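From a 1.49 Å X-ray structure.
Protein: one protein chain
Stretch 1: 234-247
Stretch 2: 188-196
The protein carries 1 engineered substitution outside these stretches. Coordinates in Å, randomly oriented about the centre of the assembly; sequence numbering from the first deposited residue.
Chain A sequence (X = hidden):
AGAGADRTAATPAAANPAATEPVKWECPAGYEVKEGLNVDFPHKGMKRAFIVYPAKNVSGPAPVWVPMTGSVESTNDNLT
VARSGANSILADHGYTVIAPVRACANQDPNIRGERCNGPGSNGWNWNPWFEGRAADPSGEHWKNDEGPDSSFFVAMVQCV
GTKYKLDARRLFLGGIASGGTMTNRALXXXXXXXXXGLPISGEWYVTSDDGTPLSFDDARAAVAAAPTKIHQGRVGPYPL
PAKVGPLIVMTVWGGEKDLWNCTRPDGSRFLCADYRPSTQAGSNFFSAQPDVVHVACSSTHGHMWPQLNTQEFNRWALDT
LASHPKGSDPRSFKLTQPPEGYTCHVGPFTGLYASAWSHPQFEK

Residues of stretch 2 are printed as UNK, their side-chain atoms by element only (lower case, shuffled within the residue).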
# COMPACT_ATOMS: atom_id res chain seq x y z
N ARG A 234 -7.30 12.37 -2.91
CA ARG A 234 -6.00 12.81 -3.40
C ARG A 234 -5.04 11.65 -3.54
O ARG A 234 -3.98 11.84 -4.14
CB ARG A 234 -5.42 13.90 -2.48
CG ARG A 234 -6.28 15.16 -2.49
CD ARG A 234 -5.65 16.30 -1.72
NE ARG A 234 -5.78 16.07 -0.28
CZ ARG A 234 -4.81 16.10 0.62
NH1 ARG A 234 -3.55 16.30 0.29
NH2 ARG A 234 -5.12 15.95 1.92
N VAL A 235 -5.34 10.47 -2.97
CA VAL A 235 -4.45 9.31 -3.13
C VAL A 235 -4.43 8.82 -4.57
O VAL A 235 -3.43 8.24 -5.03
CB VAL A 235 -4.92 8.15 -2.19
CG1 VAL A 235 -6.26 7.53 -2.68
CG2 VAL A 235 -3.85 7.04 -2.13
N GLY A 236 -5.50 9.10 -5.33
CA GLY A 236 -5.58 8.51 -6.67
C GLY A 236 -5.77 9.50 -7.79
O GLY A 236 -5.53 10.68 -7.63
N PRO A 237 -6.09 8.98 -8.95
CA PRO A 237 -6.33 9.83 -10.12
C PRO A 237 -7.57 10.67 -9.75
O PRO A 237 -8.35 10.28 -8.89
CB PRO A 237 -6.73 8.79 -11.20
CG PRO A 237 -6.13 7.53 -10.75
CD PRO A 237 -6.25 7.54 -9.26
N TYR A 238 -7.72 11.83 -10.38
CA TYR A 238 -8.97 12.60 -10.27
C TYR A 238 -9.63 12.79 -11.67
O TYR A 238 -9.00 13.34 -12.58
CB TYR A 238 -8.80 14.00 -9.70
CG TYR A 238 -10.15 14.67 -9.70
CD1 TYR A 238 -11.15 14.27 -8.82
CD2 TYR A 238 -10.48 15.59 -10.70
CE1 TYR A 238 -12.46 14.74 -8.94
CE2 TYR A 238 -11.78 16.07 -10.83
CZ TYR A 238 -12.76 15.63 -9.95
OH TYR A 238 -14.04 16.11 -10.04
N PRO A 239 -10.82 12.25 -11.88
CA PRO A 239 -11.63 11.45 -10.93
C PRO A 239 -11.03 10.06 -10.85
O PRO A 239 -10.16 9.69 -11.66
CB PRO A 239 -13.02 11.41 -11.58
CG PRO A 239 -12.72 11.58 -13.04
CD PRO A 239 -11.58 12.52 -13.12
N LEU A 240 -11.49 9.27 -9.87
CA LEU A 240 -11.02 7.89 -9.71
C LEU A 240 -11.45 7.17 -10.97
O LEU A 240 -12.46 7.53 -11.61
CB LEU A 240 -11.68 7.25 -8.49
CG LEU A 240 -11.26 7.86 -7.16
CD1 LEU A 240 -12.12 7.20 -6.06
CD2 LEU A 240 -9.80 7.60 -6.88
N PRO A 241 -10.72 6.13 -11.35
CA PRO A 241 -11.08 5.38 -12.57
C PRO A 241 -12.45 4.73 -12.53
O PRO A 241 -12.89 4.25 -11.49
CB PRO A 241 -9.95 4.38 -12.73
CG PRO A 241 -9.25 4.32 -11.40
CD PRO A 241 -9.51 5.61 -10.69
N ALA A 242 -13.15 4.72 -13.67
CA ALA A 242 -14.48 4.10 -13.71
C ALA A 242 -14.33 2.59 -13.59
O ALA A 242 -15.21 1.90 -13.04
CB ALA A 242 -15.18 4.45 -15.03
N LYS A 243 -13.23 2.09 -14.14
CA LYS A 243 -12.97 0.65 -14.10
C LYS A 243 -11.50 0.35 -13.94
O LYS A 243 -10.63 0.95 -14.60
CB LYS A 243 -13.47 -0.05 -15.34
CG LYS A 243 -13.57 -1.55 -15.10
CD LYS A 243 -14.26 -2.31 -16.21
CE LYS A 243 -14.37 -3.77 -15.78
NZ LYS A 243 -15.11 -4.58 -16.81
N VAL A 244 -11.20 -0.56 -13.02
CA VAL A 244 -9.81 -0.96 -12.83
C VAL A 244 -9.65 -2.39 -13.27
O VAL A 244 -10.63 -3.14 -13.44
CB VAL A 244 -9.31 -0.80 -11.32
CG1 VAL A 244 -9.40 0.64 -10.91
CG2 VAL A 244 -10.06 -1.70 -10.36
N GLY A 245 -8.40 -2.75 -13.52
CA GLY A 245 -8.02 -4.10 -13.89
C GLY A 245 -8.34 -5.09 -12.77
O GLY A 245 -8.65 -4.69 -11.62
N PRO A 246 -8.22 -6.38 -13.01
CA PRO A 246 -8.54 -7.42 -12.04
C PRO A 246 -7.59 -7.44 -10.85
O PRO A 246 -6.37 -7.56 -11.04
CB PRO A 246 -8.45 -8.70 -12.84
CG PRO A 246 -8.53 -8.28 -14.21
CD PRO A 246 -7.88 -6.97 -14.32
N LEU A 247 -8.14 -7.38 -9.64
CA LEU A 247 -7.35 -7.33 -8.42
C LEU A 247 -8.02 -8.04 -7.28
O LEU A 247 -9.22 -8.30 -7.31
CB LEU A 247 -7.23 -5.87 -7.91
CG LEU A 247 -6.57 -4.84 -8.83
CD1 LEU A 247 -6.84 -3.42 -8.24
CD2 LEU A 247 -5.06 -5.09 -8.96
N UNK A 188 -4.51 1.99 -7.85
CA UNK A 188 -5.43 2.79 -8.66
C UNK A 188 -4.82 3.16 -9.98
O UNK A 188 -5.54 3.31 -10.98
c UNK A 188 -8.13 3.33 -7.15
c UNK A 188 -6.70 3.77 -6.67
c UNK A 188 -6.76 5.01 -5.77
c UNK A 188 -5.83 4.07 -7.89
N UNK A 189 -3.49 3.31 -10.01
CA UNK A 189 -2.81 3.70 -11.25
C UNK A 189 -2.20 2.56 -12.01
O UNK A 189 -1.93 2.72 -13.22
c UNK A 189 -2.65 8.03 -9.36
c UNK A 189 -2.28 7.00 -11.91
c UNK A 189 -2.78 8.87 -10.47
c UNK A 189 -2.60 8.34 -11.73
c UNK A 189 -2.33 6.67 -9.56
c UNK A 189 -2.14 6.16 -10.82
c UNK A 189 -1.67 4.72 -10.99
N UNK A 190 -1.94 1.41 -11.36
CA UNK A 190 -1.29 0.30 -12.06
C UNK A 190 -2.09 -1.00 -11.88
O UNK A 190 -1.55 -2.07 -11.65
n UNK A 190 4.20 2.65 -15.22
c UNK A 190 3.28 1.73 -14.98
n UNK A 190 2.42 1.89 -13.97
c UNK A 190 1.42 0.93 -13.57
c UNK A 190 0.14 0.16 -11.52
n UNK A 190 3.26 0.64 -15.73
c UNK A 190 1.06 1.24 -12.10
N UNK A 191 -3.41 -0.89 -12.02
CA UNK A 191 -4.26 -2.05 -11.87
C UNK A 191 -4.16 -3.06 -12.97
O UNK A 191 -4.80 -4.11 -12.88
o UNK A 191 -6.24 -1.04 -12.88
c UNK A 191 -5.73 -1.63 -11.69
N UNK A 192 -3.37 -2.79 -14.01
CA UNK A 192 -3.17 -3.80 -15.03
C UNK A 192 -1.81 -4.45 -14.87
O UNK A 192 -1.40 -5.27 -15.68
c UNK A 192 -4.76 -2.69 -16.65
o UNK A 192 -5.72 -3.45 -16.50
c UNK A 192 -3.33 -3.20 -16.43
n UNK A 192 -4.91 -1.42 -16.98
N UNK A 193 -1.15 -4.15 -13.75
CA UNK A 193 0.16 -4.75 -13.48
C UNK A 193 0.07 -5.62 -12.21
O UNK A 193 0.18 -6.83 -12.26
c UNK A 193 1.25 -3.66 -13.28
c UNK A 193 2.62 -4.23 -12.99
c UNK A 193 4.62 -5.40 -13.75
c UNK A 193 4.42 -4.69 -11.43
c UNK A 193 3.16 -4.15 -11.70
c UNK A 193 5.15 -5.32 -12.46
c UNK A 193 3.34 -4.85 -13.99
N UNK A 194 -0.19 -4.98 -11.05
CA UNK A 194 -0.31 -5.71 -9.80
C UNK A 194 -1.50 -6.63 -9.81
O UNK A 194 -2.52 -6.32 -10.44
c UNK A 194 2.59 -5.07 -7.69
c UNK A 194 4.65 -3.74 -7.57
c UNK A 194 4.02 -2.60 -8.06
c UNK A 194 0.49 -2.38 -8.96
n UNK A 194 1.76 -1.77 -8.82
c UNK A 194 0.56 -3.68 -8.59
c UNK A 194 -0.55 -4.71 -8.65
c UNK A 194 2.64 -2.71 -8.36
c UNK A 194 1.92 -3.93 -8.18
c UNK A 194 3.95 -4.97 -7.39
N UNK A 195 -1.38 -7.76 -9.12
CA UNK A 195 -2.53 -8.66 -8.97
C UNK A 195 -3.36 -8.23 -7.79
O UNK A 195 -4.51 -8.67 -7.66
c UNK A 195 -2.04 -10.12 -8.74
N UNK A 196 -2.81 -7.42 -6.91
CA UNK A 196 -3.61 -7.02 -5.74
C UNK A 196 -2.67 -6.37 -4.71
O UNK A 196 -1.49 -6.16 -4.96

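Position 188 carries four side-chain carbons, forked at the second. It is the last but one residue of a helix that begins earlier in the chain. One branch tip lies 3.8 Å from Gly 236 CA, 4.0 Å from Val 235 CG1 and 4.1 Å from Leu 240 CD2. The CB is 3.8 Å from Pro 237 CD. A fork at the second carbon, with no heteroatom and wholly apolar neighbours, fits leucine: Leu 188. Its rotamer is m at chi1 and t at chi2. The tip facing Gly 236 is CD1. An ideal CB on Gly 236 would come within 2.7 Å of Leu 188 CD1, a clash, so the glycine leaves room for this methyl.

Position 189 has one carbon followed by a ring of six carbons. Its CA-to-CB bond points sideways, but the ring comes nearer to stretch 1. A ring carbon lies 3.6 Å from Pro 237 CG, which sits over one face. The ring carries no oxygen, so this is Phe 189 and not tyrosine. Pro 237 CG is 3.7 Å from the centroid of the Phe 189 ring and 13° off the normal, a CH-pi contact. Val 235 O lies at the ring edge, 4.4 Å from Phe 189 CE2.

Position 190 has three carbons, a nitrogen, then a carbon bearing two more nitrogens. Its CA-to-CB bond points away, and the side chain makes no contact with stretch 1. That guanidinium group identifies Arg 190. It is the first residue to leave helical angles, and its O accepts backbone hydrogen bonds from the N atoms of positions 193 and 194.

Position 191 has one carbon and one oxygen. The oxygen accepts a hydrogen bond from Gly 245 N at 2.8 Å, with an angle of 163°. One carbon bearing one oxygen is serine, Ser 191. Val 244 CB is 3.5 Å from Ser 191 OG.

Position 192 has two carbons, the second carrying one oxygen and one nitrogen. The end of the side chain approaches Gly 245 CA. This short amide is Asn 192. Asn 192 OD1 is 3.5 Å from Gly 245 CA. An ideal CB on Gly 245 would clash with Asn 192 OD1 at 2.5 Å and with Ser 191 O at 2.2 Å.

Position 193 again has one carbon and a six-carbon ring, without oxygen. Its CA-to-CB bond points away, and the side chain makes no contact with stretch 1. This is Phe 193.

Position 194 has one carbon, then fused five- and six-membered rings with eight carbons and one nitrogen. The end of the side chain leads away, while the backbone O of 194 lies 3.2 Å from Leu 247 CD2. Only Trp 194 fits.

Position 195 has a single side-chain carbon. Its CB points away. The backbone O of 195 meets Leu 247 CA at 3.2 Å in a CA-H...O contact. This is Ala 195.

Position 196 has no side-chain atoms. The N of 196 lies 3.8 Å from Leu 247 CD2. This is Gly 196. Its backbone angles by themselves call for glycine.

The contact buries 604 Å² in total. Near Leu 188 and Phe 189 it is apolar packing against a proline-rich loop. Near Ser 191 a single hydrogen bond joins the Gly 245 backbone N to the Ser 191 side chain. Towards Gly 196, Leu 247 packs against backbone atoms.

Stretch 2 188-196: LFRSNFWAG
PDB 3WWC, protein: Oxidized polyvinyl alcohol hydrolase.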